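Long-range contacts in apoptosis regulator Bcl-2 homolog (Canarypox virus, PDB 5WOS), which inhibits apoptosis of the host cell, interacting with the pro-apoptotic factors BAK1 and BAX and with other BH3-containing proteins: residues N21-Y26 with V40-Y46; I15-I19 with L137-W143; F64-I68 with A100-V105; M52-L57 with I96-A100. One frame throughout, in Å; residues are numbered along the deposited sequence.

Interaction 1: N21-Y26 with V40-Y46; sequences NIIQNY and VEDENTY
N21 reaches E41 through the one hydrogen bond that crosses this contact. The E41 backbone N donates to N21 OD1 at 3.0 Å, with an N-H...O angle of 165°. The bond is straight at the hydrogen, but the donor is tilted out of the side-chain carbonyl plane. CG of N21 stands anti to the backbone N (chi1 178°), which carries the amide out toward the loop. A second amide is held within the helix. N25 ND2 donates to N21 O at 2.9 Å, almost in its own amide plane, and N25 OD1 is bonded to R36. These bonds fix how the N25 amide is turned, and V40 CG1 packs on it, 3.3 Å from N25 CG.

The chain enters helix 43-69 here. D42 is the N-cap, and its OD1 takes a weak bond from T45 N. Helix 14-32 is thus tied to the loop leading into the next helix and to its first turn, within the all-helical Bcl-2 fold.

The rest is packing round Y46 and I22. The Y46 ring turns its edge to helix 14-32, with I22 O and Y26 N near the ring plane. Y46 CE1 lies 3.5 Å from Y26 N and 3.9 Å from Y26 CB. V40 CG1 sits over one face, toward the rim. The polar exception is the Y46 hydroxyl, which bonds to E29, further along helix 14-32. I22 and T45 cross at about a right angle, and the methyls I22 CD1 and T45 CG2 are only 3.2 Å apart.

Interaction 2: I15-I19 with L137-W143; sequences IYYTI and LSDQNCW
I15 and C142 mark the nearest approach of the two backbones, I15 CA to C142 CA 7.1 Å, where the chain has just left helix 121-138 through a Schellman motif. N141, with positive phi, is the C-prime residue of that motif. L137 O accepts from both C142 N and Q140 N, which arrive from opposite faces of its carbonyl plane. The turn brings C142 and W143 back alongside helix 14-32.

W143 makes the polar bond. CG of W143 is anti to its carbonyl carbon (chi1 -53°), which swings the indole toward T18 and I19. W143 NE1 donates to T18 O at 3.1 Å, with an N-H...O angle of 164°. The oxygen is near the indole plane, but the N-H comes from above the T18 carbonyl plane and not along a lone pair. The same edge of the ring runs on to I19, where W143 CZ2 lies 3.6 Å from I19 CA. T18 CG2 lies beside W143 CD1, at 3.7 Å.

The other side chains are apolar at their points of contact. I19 CD1 and L137 CD1 meet tip to tip at 3.7 Å. C142 SG lies 3.8 Å from I15 CG2. I15 CD1 touches S138 CB, at 3.5 Å.

The contact joins the first turn of helix 14-32 to the end of helix 121-138 and the loop after it. L130 of helix 121-138 also touches I15 and L137. W143 packs in addition on T45 and V49, so it bridges helices 14-32 and 43-69.

Interaction 3: F64-I68 with A100-V105; sequences FRKDI and AFGAYV
F64 and F101 form a T-shaped (edge-to-face) pair. The edge of F101 points at the face of F64, with planes at 81° and centroids 5.0 Å apart. F101 CD1 stands over the middle of the F64 ring, 3.6 Å from F64 CD1. F101 CB lies over the ring as well, in a CH-pi contact 4.2 Å from its centroid. CG of F101 is anti to the backbone N (chi1 179°), and this carries the ring out toward F64.

Y104 lies one turn further along. It slides past F64 in the opposite direction, and Y104 CD2 comes within 3.6 Å of F64 CB. At the far end of the ring, Y104 OH lies 3.5 Å from R65 CB. I68 CD1 touches both Y104 CE2, at 3.9 Å, and V105 CG2.

The two short helix segments cross at -66°, with axes 11.1 Å apart, and large side chains fill that wide gap. F64 and F101 each pack on an apolar side chain of the bound peptide, as expected of the BH3-binding groove of this family. No hydrogen bond joins the two segments. The contact therefore rests on ring packing and apolar fit. F64 and F101 offer the peptide an apolar surface, with D67 as the polar neighbour.

Interaction 4: M52-L57 with I96-A100; sequences MCDIIL and ISIIA
L57 CD2 lies over one face of the peptide group after A100, 3.6 Å from A100 O. No ring, amide or other flat side chain takes part in this contact. What meets is mostly aliphatic carbon and sulfur.

A100 is the close point of the crossing. C53 CA and A100 CA are 4.9 Å apart. The short segments approach to 8.9 Å between axes, with a crossing angle of -72°. The small A100 methyl allows this approach. A100 CB sits among C53 CB at 3.9 Å, I56 CG2 at 3.8 Å and L57 CG.

I96 fills the other end. Its CG2 is anti to the backbone N and is directed at helix 43-69. There I96 CG2 meets I56 CD1 at 3.6 Å, with M52 CB and C53 SG also against it. M52 crosses I96 at about a right angle. C53 SG also touches I99 CG2, at 3.8 Å. I56 CD1 also touches S97 OG, whose hydrogen bond goes back to G93 O in its own helix.

The bound peptide packs on M52 and I56 of helix 43-69 and on S97 and I98 of helix 92-112, consistent with a place at the floor of the BH3-binding groove of Bcl-2 proteins. Y26 of helix 14-32 touches C53 and L57, and Y30 touches L57. V82 of helix 78-86 packs on I98.

Interaction 4 is the buried one, its centre about 8 Å from the centre of the chain. Interactions 1, 2 and 3 lie further out and are partly buried. Interactions 3 and 4 hold the same two helices, 43-69 and 92-112, and share A100. Neither has a hydrogen bond across it, and the bound peptide reaches both. Interactions 1 and 2 both use helix 14-32 and fasten loops to it. Each adds one hydrogen bond to its apolar packing. I22 and T45 pack on W143, which joins those two contacts. The Y26 hydroxyl probably bonds to D54, linking interaction 1 to interaction 4. Interactions 2 and 3 do not touch; their centres are about 24 Å apart.

Interaction 1: N21-Y26 with V40-Y46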
loop_
_atom_site.group_PDB
_atom_site.type_symbol
_atom_site.label_atom_id
_atom_site.label_comp_id
_atom_site.label_asym_id
_atom_site.label_seq_id
_atom_site.Cartn_x
_atom_site.Cartn_y
_atom_site.Cartn_z
ATOM N N ASN A 21 5.240 6.521 8.106
ATOM C CA ASN A 21 6.692 6.584 7.950
ATOM C C ASN A 21 7.197 5.505 6.996
ATOM O O ASN A 21 8.084 5.760 6.173
ATOM C CB ASN A 21 7.378 6.452 9.309
ATOM C CG ASN A 21 8.889 6.450 9.198
ATOM O OD1 ASN A 21 9.535 5.409 9.332
ATOM N ND2 ASN A 21 9.460 7.620 8.937
ATOM N N ILE A 22 6.644 4.296 7.089
ATOM C CA ILE A 22 7.100 3.199 6.240
ATOM C C ILE A 22 6.562 3.344 4.823
ATOM O O ILE A 22 7.298 3.159 3.845
ATOM C CB ILE A 22 6.695 1.859 6.876
ATOM C CG1 ILE A 22 7.709 1.480 7.954
ATOM C CG2 ILE A 22 6.591 0.750 5.832
ATOM C CD1 ILE A 22 7.152 0.551 8.976
ATOM N N ILE A 23 5.275 3.665 4.682
ATOM C CA ILE A 23 4.699 3.834 3.352
ATOM C C ILE A 23 5.364 4.998 2.632
ATOM O O ILE A 23 5.693 4.908 1.443
ATOM C CB ILE A 23 3.175 4.032 3.454
ATOM C CG1 ILE A 23 2.522 2.823 4.129
ATOM C CG2 ILE A 23 2.581 4.260 2.067
ATOM C CD1 ILE A 23 1.042 2.983 4.371
ATOM N N GLN A 24 5.551 6.119 3.329
ATOM C CA GLN A 24 6.157 7.284 2.698
ATOM C C GLN A 24 7.539 6.954 2.146
ATOM O O GLN A 24 7.879 7.342 1.023
ATOM C CB GLN A 24 6.230 8.432 3.703
ATOM C CG GLN A 24 6.266 9.809 3.073
ATOM C CD GLN A 24 5.741 10.878 4.007
ATOM O OE1 GLN A 24 5.844 10.759 5.229
ATOM N NE2 GLN A 24 5.162 11.928 3.435
ATOM N N ASN A 25 8.343 6.219 2.910
ATOM C CA ASN A 25 9.699 5.926 2.467
ATOM C C ASN A 25 9.737 4.848 1.390
ATOM O O ASN A 25 10.608 4.894 0.514
ATOM C CB ASN A 25 10.564 5.524 3.664
ATOM C CG ASN A 25 11.137 6.727 4.394
ATOM O OD1 ASN A 25 12.149 7.289 3.981
ATOM N ND2 ASN A 25 10.491 7.127 5.483
ATOM N N TYR A 26 8.817 3.881 1.420
ATOM C CA TYR A 26 8.795 2.893 0.349
ATOM C C TYR A 26 8.391 3.534 -0.974
ATOM O O TYR A 26 8.981 3.240 -2.020
ATOM C CB TYR A 26 7.859 1.738 0.693
ATOM C CG TYR A 26 7.819 0.688 -0.395
ATOM C CD1 TYR A 26 6.681 0.494 -1.162
ATOM C CD2 TYR A 26 8.934 -0.087 -0.672
ATOM C CE1 TYR A 26 6.651 -0.452 -2.163
ATOM C CE2 TYR A 26 8.912 -1.037 -1.664
ATOM C CZ TYR A 26 7.768 -1.214 -2.410
ATOM O OH TYR A 26 7.745 -2.162 -3.407
ATOM N N VAL A 40 14.120 5.807 7.754
ATOM C CA VAL A 40 12.932 5.275 8.411
ATOM C C VAL A 40 13.220 5.084 9.889
ATOM O O VAL A 40 14.351 4.813 10.304
ATOM C CB VAL A 40 12.472 3.947 7.765
ATOM C CG1 VAL A 40 12.024 4.174 6.334
ATOM C CG2 VAL A 40 13.577 2.892 7.829
ATOM N N GLU A 41 12.161 5.207 10.689
ATOM C CA GLU A 41 12.269 5.005 12.128
ATOM C C GLU A 41 12.566 3.548 12.463
ATOM O O GLU A 41 13.427 3.262 13.303
ATOM C CB GLU A 41 10.971 5.468 12.797
ATOM C CG GLU A 41 10.821 5.108 14.269
ATOM C CD GLU A 41 9.478 5.542 14.830
ATOM O OE1 GLU A 41 8.926 6.551 14.339
ATOM O OE2 GLU A 41 8.969 4.869 15.749
ATOM N N ASP A 42 11.866 2.615 11.817
ATOM C CA ASP A 42 11.973 1.185 12.100
ATOM C C ASP A 42 12.596 0.508 10.884
ATOM O O ASP A 42 11.918 0.267 9.881
ATOM C CB ASP A 42 10.604 0.599 12.426
ATOM C CG ASP A 42 10.655 -0.889 12.709
ATOM O OD1 ASP A 42 11.767 -1.454 12.783
ATOM O OD2 ASP A 42 9.573 -1.492 12.853
ATOM N N GLU A 43 13.888 0.187 10.985
ATOM C CA GLU A 43 14.616 -0.342 9.837
ATOM C C GLU A 43 14.239 -1.793 9.551
ATOM O O GLU A 43 14.152 -2.195 8.385
ATOM C CB GLU A 43 16.117 -0.207 10.076
ATOM C CG GLU A 43 16.967 -0.380 8.824
ATOM C CD GLU A 43 17.495 -1.789 8.652
ATOM O OE1 GLU A 43 17.486 -2.558 9.634
ATOM O OE2 GLU A 43 17.924 -2.125 7.529
ATOM N N ASN A 44 14.003 -2.591 10.593
ATOM C CA ASN A 44 13.697 -4.002 10.378
ATOM C C ASN A 44 12.355 -4.175 9.676
ATOM O O ASN A 44 12.234 -4.965 8.732
ATOM C CB ASN A 44 13.716 -4.754 11.708
ATOM C CG ASN A 44 15.114 -5.163 12.117
ATOM O OD1 ASN A 44 15.934 -5.538 11.276
ATOM N ND2 ASN A 44 15.400 -5.085 13.411
ATOM N N THR A 45 11.329 -3.447 10.122
ATOM C CA THR A 45 10.046 -3.500 9.431
ATOM C C THR A 45 10.190 -3.070 7.977
ATOM O O THR A 45 9.637 -3.708 7.074
ATOM C CB THR A 45 9.019 -2.617 10.144
ATOM O OG1 THR A 45 8.804 -3.103 11.474
ATOM C CG2 THR A 45 7.695 -2.623 9.398
ATOM N N TYR A 46 10.931 -1.990 7.729
ATOM C CA TYR A 46 11.013 -1.452 6.376
ATOM C C TYR A 46 11.562 -2.489 5.407
ATOM O O TYR A 46 11.041 -2.646 4.297
ATOM C CB TYR A 46 11.873 -0.188 6.359
ATOM C CG TYR A 46 11.925 0.476 5.004
ATOM C CD1 TYR A 46 10.815 1.120 4.491
ATOM C CD2 TYR A 46 13.085 0.459 4.238
ATOM C CE1 TYR A 46 10.846 1.721 3.260
ATOM C CE2 TYR A 46 13.125 1.065 3.002
ATOM C CZ TYR A 46 11.999 1.691 2.518
ATOM O OH TYR A 46 12.018 2.299 1.287
#

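Interaction 2: I15-I19 with L137-W143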
loop_
_atom_site.group_PDB
_atom_site.type_symbol
_atom_site.label_atom_id
_atom_site.label_comp_id
_atom_site.label_asym_id
_atom_site.label_seq_id
_atom_site.Cartn_x
_atom_site.Cartn_y
_atom_site.Cartn_z
ATOM N N ILE A 15 -0.070 5.894 15.778
ATOM C CA ILE A 15 -0.369 4.820 14.839
ATOM C C ILE A 15 -0.373 5.353 13.412
ATOM O O ILE A 15 0.255 4.777 12.518
ATOM C CB ILE A 15 -1.705 4.146 15.201
ATOM C CG1 ILE A 15 -1.586 3.488 16.582
ATOM C CG2 ILE A 15 -2.119 3.134 14.111
ATOM C CD1 ILE A 15 -2.645 2.446 16.900
ATOM N N TYR A 16 -1.069 6.470 13.181
ATOM C CA TYR A 16 -1.102 7.047 11.841
ATOM C C TYR A 16 0.303 7.250 11.292
ATOM O O TYR A 16 0.576 6.939 10.125
ATOM C CB TYR A 16 -1.868 8.374 11.849
ATOM C CG TYR A 16 -1.883 9.066 10.506
ATOM C CD1 TYR A 16 -2.911 8.847 9.599
ATOM C CD2 TYR A 16 -0.862 9.934 10.140
ATOM C CE1 TYR A 16 -2.924 9.475 8.366
ATOM C CE2 TYR A 16 -0.864 10.564 8.910
ATOM C CZ TYR A 16 -1.897 10.332 8.026
ATOM O OH TYR A 16 -1.907 10.960 6.799
ATOM N N TYR A 17 1.215 7.758 12.126
ATOM C CA TYR A 17 2.556 8.081 11.657
ATOM C C TYR A 17 3.477 6.869 11.698
ATOM O O TYR A 17 4.432 6.797 10.919
ATOM C CB TYR A 17 3.114 9.248 12.478
ATOM C CG TYR A 17 2.473 10.570 12.086
ATOM C CD1 TYR A 17 2.712 11.125 10.840
ATOM C CD2 TYR A 17 1.611 11.243 12.946
ATOM C CE1 TYR A 17 2.128 12.315 10.454
ATOM C CE2 TYR A 17 1.017 12.445 12.570
ATOM C CZ TYR A 17 1.280 12.974 11.321
ATOM O OH TYR A 17 0.701 14.165 10.933
ATOM N N THR A 18 3.198 5.898 12.570
ATOM C CA THR A 18 3.945 4.644 12.536
ATOM C C THR A 18 3.797 3.966 11.177
ATOM O O THR A 18 4.771 3.450 10.620
ATOM C CB THR A 18 3.477 3.708 13.659
ATOM O OG1 THR A 18 3.653 4.348 14.931
ATOM C CG2 THR A 18 4.287 2.410 13.656
ATOM N N ILE A 19 2.583 3.958 10.626
ATOM C CA ILE A 19 2.365 3.372 9.308
ATOM C C ILE A 19 2.880 4.300 8.214
ATOM O O ILE A 19 3.556 3.863 7.278
ATOM C CB ILE A 19 0.871 3.039 9.119
ATOM C CG1 ILE A 19 0.517 1.766 9.892
ATOM C CG2 ILE A 19 0.510 2.890 7.635
ATOM C CD1 ILE A 19 -0.418 2.006 11.026
ATOM N N LEU A 137 -4.978 -2.851 13.536
ATOM C CA LEU A 137 -3.545 -2.577 13.589
ATOM C C LEU A 137 -3.071 -2.371 15.019
ATOM O O LEU A 137 -2.012 -2.878 15.407
ATOM C CB LEU A 137 -3.219 -1.348 12.738
ATOM C CG LEU A 137 -3.257 -1.586 11.234
ATOM C CD1 LEU A 137 -3.220 -0.274 10.498
ATOM C CD2 LEU A 137 -2.086 -2.462 10.814
ATOM N N SER A 138 -3.833 -1.624 15.814
ATOM C CA SER A 138 -3.437 -1.382 17.195
ATOM C C SER A 138 -3.360 -2.681 17.984
ATOM O O SER A 138 -2.423 -2.887 18.762
ATOM C CB SER A 138 -4.414 -0.409 17.853
ATOM O OG SER A 138 -4.077 -0.193 19.212
ATOM N N ASP A 139 -4.332 -3.579 17.792
ATOM C CA ASP A 139 -4.355 -4.823 18.554
ATOM C C ASP A 139 -3.190 -5.744 18.216
ATOM O O ASP A 139 -3.036 -6.779 18.873
ATOM C CB ASP A 139 -5.673 -5.568 18.335
ATOM C CG ASP A 139 -6.862 -4.835 18.926
ATOM O OD1 ASP A 139 -7.822 -4.549 18.183
ATOM O OD2 ASP A 139 -6.828 -4.529 20.138
ATOM N N GLN A 140 -2.384 -5.406 17.213
ATOM C CA GLN A 140 -1.167 -6.142 16.902
ATOM C C GLN A 140 0.083 -5.307 17.134
ATOM O O GLN A 140 1.171 -5.703 16.705
ATOM C CB GLN A 140 -1.196 -6.628 15.454
ATOM C CG GLN A 140 -2.448 -7.390 15.093
ATOM C CD GLN A 140 -2.328 -8.091 13.766
ATOM O OE1 GLN A 140 -1.232 -8.456 13.340
ATOM N NE2 GLN A 140 -3.457 -8.293 13.102
ATOM N N ASN A 141 -0.045 -4.162 17.801
ATOM C CA ASN A 141 1.071 -3.233 17.951
ATOM C C ASN A 141 1.625 -2.850 16.582
ATOM O O ASN A 141 2.839 -2.808 16.365
ATOM C CB ASN A 141 2.162 -3.823 18.846
ATOM C CG ASN A 141 3.196 -2.796 19.256
ATOM O OD1 ASN A 141 2.968 -1.592 19.151
ATOM N ND2 ASN A 141 4.342 -3.267 19.726
ATOM N N CYS A 142 0.718 -2.590 15.641
ATOM C CA CYS A 142 1.057 -2.130 14.292
ATOM C C CYS A 142 1.922 -3.190 13.623
ATOM O O CYS A 142 1.481 -4.348 13.522
ATOM C CB CYS A 142 1.678 -0.737 14.393
ATOM S SG CYS A 142 0.524 0.538 14.949
ATOM N N TRP A 143 3.130 -2.867 13.163
ATOM C CA TRP A 143 3.887 -3.786 12.325
ATOM C C TRP A 143 4.393 -5.010 13.074
ATOM O O TRP A 143 4.875 -5.947 12.428
ATOM C CB TRP A 143 5.064 -3.051 11.692
ATOM C CG TRP A 143 4.669 -1.809 10.960
ATOM C CD1 TRP A 143 4.759 -0.528 11.418
ATOM C CD2 TRP A 143 4.129 -1.725 9.635
ATOM N NE1 TRP A 143 4.310 0.350 10.462
ATOM C CE2 TRP A 143 3.918 -0.360 9.356
ATOM C CE3 TRP A 143 3.805 -2.668 8.657
ATOM C CZ2 TRP A 143 3.397 0.083 8.142
ATOM C CZ3 TRP A 143 3.286 -2.226 7.451
ATOM C CH2 TRP A 143 3.089 -0.864 7.204
#

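Interaction 3: F64-I68 with A100-V105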
loop_
_atom_site.group_PDB
_atom_site.type_symbol
_atom_site.label_atom_id
_atom_site.label_comp_id
_atom_site.label_asym_id
_atom_site.label_seq_id
_atom_site.Cartn_x
_atom_site.Cartn_y
_atom_site.Cartn_z
ATOM N N PHE A 64 -1.452 -4.889 -12.800
ATOM C CA PHE A 64 -1.609 -3.505 -12.368
ATOM C C PHE A 64 -1.657 -2.555 -13.561
ATOM O O PHE A 64 -2.461 -1.616 -13.583
ATOM C CB PHE A 64 -0.463 -3.111 -11.435
ATOM C CG PHE A 64 -0.500 -3.776 -10.082
ATOM C CD1 PHE A 64 -1.572 -4.561 -9.687
ATOM C CD2 PHE A 64 0.549 -3.594 -9.193
ATOM C CE1 PHE A 64 -1.593 -5.154 -8.438
ATOM C CE2 PHE A 64 0.536 -4.185 -7.942
ATOM C CZ PHE A 64 -0.537 -4.965 -7.563
ATOM N N ARG A 65 -0.789 -2.773 -14.554
ATOM C CA ARG A 65 -0.754 -1.914 -15.737
ATOM C C ARG A 65 -2.064 -1.968 -16.515
ATOM O O ARG A 65 -2.487 -0.963 -17.099
ATOM C CB ARG A 65 0.408 -2.324 -16.640
ATOM C CG ARG A 65 0.713 -1.355 -17.776
ATOM C CD ARG A 65 1.825 -1.909 -18.661
ATOM N NE ARG A 65 2.589 -0.856 -19.335
ATOM C CZ ARG A 65 2.499 -0.535 -20.626
ATOM N NH1 ARG A 65 3.254 0.443 -21.110
ATOM N NH2 ARG A 65 1.672 -1.181 -21.439
ATOM N N LYS A 66 -2.711 -3.133 -16.557
ATOM C CA LYS A 66 -3.974 -3.246 -17.280
ATOM C C LYS A 66 -5.109 -2.601 -16.498
ATOM O O LYS A 66 -5.875 -1.796 -17.041
ATOM C CB LYS A 66 -4.285 -4.714 -17.557
ATOM C CG LYS A 66 -3.217 -5.430 -18.347
ATOM C CD LYS A 66 -3.690 -6.819 -18.687
ATOM C CE LYS A 66 -2.576 -7.685 -19.220
ATOM N NZ LYS A 66 -2.981 -9.118 -19.174
ATOM N N ASP A 67 -5.230 -2.941 -15.212
ATOM C CA ASP A 67 -6.301 -2.393 -14.387
ATOM C C ASP A 67 -6.211 -0.874 -14.295
ATOM O O ASP A 67 -7.236 -0.196 -14.168
ATOM C CB ASP A 67 -6.246 -3.002 -12.983
ATOM C CG ASP A 67 -6.249 -4.522 -12.992
ATOM O OD1 ASP A 67 -6.907 -5.130 -13.866
ATOM O OD2 ASP A 67 -5.589 -5.111 -12.114
ATOM N N ILE A 68 -4.998 -0.327 -14.365
ATOM C CA ILE A 68 -4.805 1.110 -14.190
ATOM C C ILE A 68 -5.229 1.865 -15.445
ATOM O O ILE A 68 -5.848 2.933 -15.363
ATOM C CB ILE A 68 -3.339 1.397 -13.812
ATOM C CG1 ILE A 68 -3.131 2.873 -13.485
ATOM C CG2 ILE A 68 -2.405 0.982 -14.927
ATOM C CD1 ILE A 68 -1.814 3.125 -12.788
ATOM N N ALA A 100 1.593 -2.038 -2.123
ATOM C CA ALA A 100 2.321 -2.266 -3.367
ATOM C C ALA A 100 1.612 -1.607 -4.542
ATOM O O ALA A 100 2.228 -0.869 -5.320
ATOM C CB ALA A 100 2.489 -3.766 -3.608
ATOM N N PHE A 101 0.310 -1.867 -4.689
ATOM C CA PHE A 101 -0.459 -1.223 -5.748
ATOM C C PHE A 101 -0.458 0.290 -5.579
ATOM O O PHE A 101 -0.382 1.034 -6.565
ATOM C CB PHE A 101 -1.889 -1.760 -5.761
ATOM C CG PHE A 101 -2.765 -1.122 -6.805
ATOM C CD1 PHE A 101 -2.707 -1.539 -8.123
ATOM C CD2 PHE A 101 -3.643 -0.106 -6.469
ATOM C CE1 PHE A 101 -3.507 -0.955 -9.084
ATOM C CE2 PHE A 101 -4.446 0.479 -7.427
ATOM C CZ PHE A 101 -4.375 0.053 -8.737
ATOM N N GLY A 102 -0.543 0.768 -4.338
ATOM C CA GLY A 102 -0.375 2.190 -4.099
ATOM C C GLY A 102 0.961 2.700 -4.606
ATOM O O GLY A 102 1.034 3.759 -5.236
ATOM N N ALA A 103 2.034 1.945 -4.350
ATOM C CA ALA A 103 3.352 2.339 -4.836
ATOM C C ALA A 103 3.370 2.439 -6.356
ATOM O O ALA A 103 3.914 3.397 -6.916
ATOM C CB ALA A 103 4.408 1.347 -4.354
ATOM N N TYR A 104 2.776 1.460 -7.043
ATOM C CA TYR A 104 2.770 1.487 -8.502
ATOM C C TYR A 104 2.044 2.722 -9.021
ATOM O O TYR A 104 2.544 3.423 -9.909
ATOM C CB TYR A 104 2.126 0.216 -9.058
ATOM C CG TYR A 104 2.065 0.210 -10.566
ATOM C CD1 TYR A 104 3.229 0.207 -11.319
ATOM C CD2 TYR A 104 0.850 0.227 -11.238
ATOM C CE1 TYR A 104 3.189 0.208 -12.699
ATOM C CE2 TYR A 104 0.800 0.229 -12.623
ATOM C CZ TYR A 104 1.974 0.220 -13.347
ATOM O OH TYR A 104 1.942 0.224 -14.721
ATOM N N VAL A 105 0.851 2.997 -8.487
ATOM C CA VAL A 105 0.102 4.186 -8.894
ATOM C C VAL A 105 0.957 5.432 -8.717
ATOM O O VAL A 105 1.026 6.295 -9.601
ATOM C CB VAL A 105 -1.213 4.285 -8.098
ATOM C CG1 VAL A 105 -1.789 5.700 -8.147
ATOM C CG2 VAL A 105 -2.228 3.296 -8.639
#

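Interaction 4: M52-L57 with I96-A100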
loop_
_atom_site.group_PDB
_atom_site.type_symbol
_atom_site.label_atom_id
_atom_site.label_comp_id
_atom_site.label_asym_id
_atom_site.label_seq_id
_atom_site.Cartn_x
_atom_site.Cartn_y
_atom_site.Cartn_z
ATOM N N MET A 52 8.355 -7.531 0.719
ATOM C CA MET A 52 7.016 -8.054 0.465
ATOM C C MET A 52 6.373 -7.358 -0.728
ATOM O O MET A 52 5.799 -8.011 -1.608
ATOM C CB MET A 52 6.146 -7.888 1.709
ATOM C CG MET A 52 6.499 -8.824 2.846
ATOM S SD MET A 52 5.409 -8.580 4.254
ATOM C CE MET A 52 5.892 -9.950 5.300
ATOM N N CYS A 53 6.456 -6.028 -0.775
ATOM C CA CYS A 53 5.842 -5.289 -1.874
ATOM C C CYS A 53 6.598 -5.501 -3.180
ATOM O O CYS A 53 5.984 -5.516 -4.252
ATOM C CB CYS A 53 5.776 -3.798 -1.537
ATOM S SG CYS A 53 4.735 -3.399 -0.112
ATOM N N ASP A 54 7.919 -5.667 -3.113
ATOM C CA ASP A 54 8.696 -5.886 -4.328
ATOM C C ASP A 54 8.401 -7.247 -4.947
ATOM O O ASP A 54 8.547 -7.414 -6.163
ATOM C CB ASP A 54 10.190 -5.752 -4.033
ATOM C CG ASP A 54 10.622 -4.311 -3.836
ATOM O OD1 ASP A 54 9.777 -3.405 -3.992
ATOM O OD2 ASP A 54 11.811 -4.083 -3.526
ATOM N N ILE A 55 7.998 -8.228 -4.136
ATOM C CA ILE A 55 7.580 -9.518 -4.681
ATOM C C ILE A 55 6.234 -9.381 -5.381
ATOM O O ILE A 55 6.047 -9.862 -6.504
ATOM C CB ILE A 55 7.518 -10.585 -3.573
ATOM C CG1 ILE A 55 8.861 -10.704 -2.845
ATOM C CG2 ILE A 55 7.143 -11.940 -4.165
ATOM C CD1 ILE A 55 8.755 -11.382 -1.494
ATOM N N ILE A 56 5.274 -8.729 -4.723
ATOM C CA ILE A 56 3.954 -8.543 -5.320
ATOM C C ILE A 56 4.071 -7.774 -6.631
ATOM O O ILE A 56 3.471 -8.145 -7.646
ATOM C CB ILE A 56 3.017 -7.835 -4.325
ATOM C CG1 ILE A 56 2.568 -8.826 -3.250
ATOM C CG2 ILE A 56 1.806 -7.233 -5.035
ATOM C CD1 ILE A 56 1.884 -8.177 -2.076
ATOM N N LEU A 57 4.843 -6.688 -6.627
ATOM C CA LEU A 57 5.024 -5.906 -7.843
ATOM C C LEU A 57 5.637 -6.754 -8.949
ATOM O O LEU A 57 5.136 -6.785 -10.078
ATOM C CB LEU A 57 5.899 -4.683 -7.550
ATOM C CG LEU A 57 5.232 -3.550 -6.765
ATOM C CD1 LEU A 57 6.262 -2.523 -6.327
ATOM C CD2 LEU A 57 4.147 -2.883 -7.595
ATOM N N ILE A 96 -0.656 -5.418 2.506
ATOM C CA ILE A 96 0.575 -5.261 1.738
ATOM C C ILE A 96 0.261 -5.049 0.262
ATOM O O ILE A 96 0.882 -4.210 -0.405
ATOM C CB ILE A 96 1.493 -6.478 1.955
ATOM C CG1 ILE A 96 1.974 -6.540 3.411
ATOM C CG2 ILE A 96 2.673 -6.445 0.993
ATOM C CD1 ILE A 96 2.911 -5.420 3.815
ATOM N N SER A 97 -0.697 -5.810 -0.276
ATOM C CA SER A 97 -1.089 -5.645 -1.672
ATOM C C SER A 97 -1.550 -4.221 -1.954
ATOM O O SER A 97 -1.270 -3.670 -3.024
ATOM C CB SER A 97 -2.193 -6.642 -2.018
ATOM O OG SER A 97 -1.793 -7.955 -1.682
ATOM N N ILE A 98 -2.271 -3.614 -1.008
ATOM C CA ILE A 98 -2.683 -2.219 -1.149
ATOM C C ILE A 98 -1.464 -1.311 -1.245
ATOM O O ILE A 98 -1.380 -0.436 -2.115
ATOM C CB ILE A 98 -3.590 -1.820 0.028
ATOM C CG1 ILE A 98 -4.945 -2.515 -0.091
ATOM C CG2 ILE A 98 -3.767 -0.296 0.104
ATOM C CD1 ILE A 98 -5.678 -2.636 1.226
ATOM N N ILE A 99 -0.503 -1.501 -0.341
ATOM C CA ILE A 99 0.689 -0.658 -0.329
ATOM C C ILE A 99 1.450 -0.803 -1.639
ATOM O O ILE A 99 1.909 0.187 -2.222
ATOM C CB ILE A 99 1.570 -1.007 0.884
ATOM C CG1 ILE A 99 0.824 -0.700 2.186
ATOM C CG2 ILE A 99 2.888 -0.238 0.837
ATOM C CD1 ILE A 99 1.438 -1.359 3.415
ATOM N N ALA A 100 1.593 -2.038 -2.123
ATOM C CA ALA A 100 2.321 -2.266 -3.367
ATOM C C ALA A 100 1.612 -1.607 -4.542
ATOM O O ALA A 100 2.228 -0.869 -5.320
ATOM C CB ALA A 100 2.489 -3.766 -3.608
#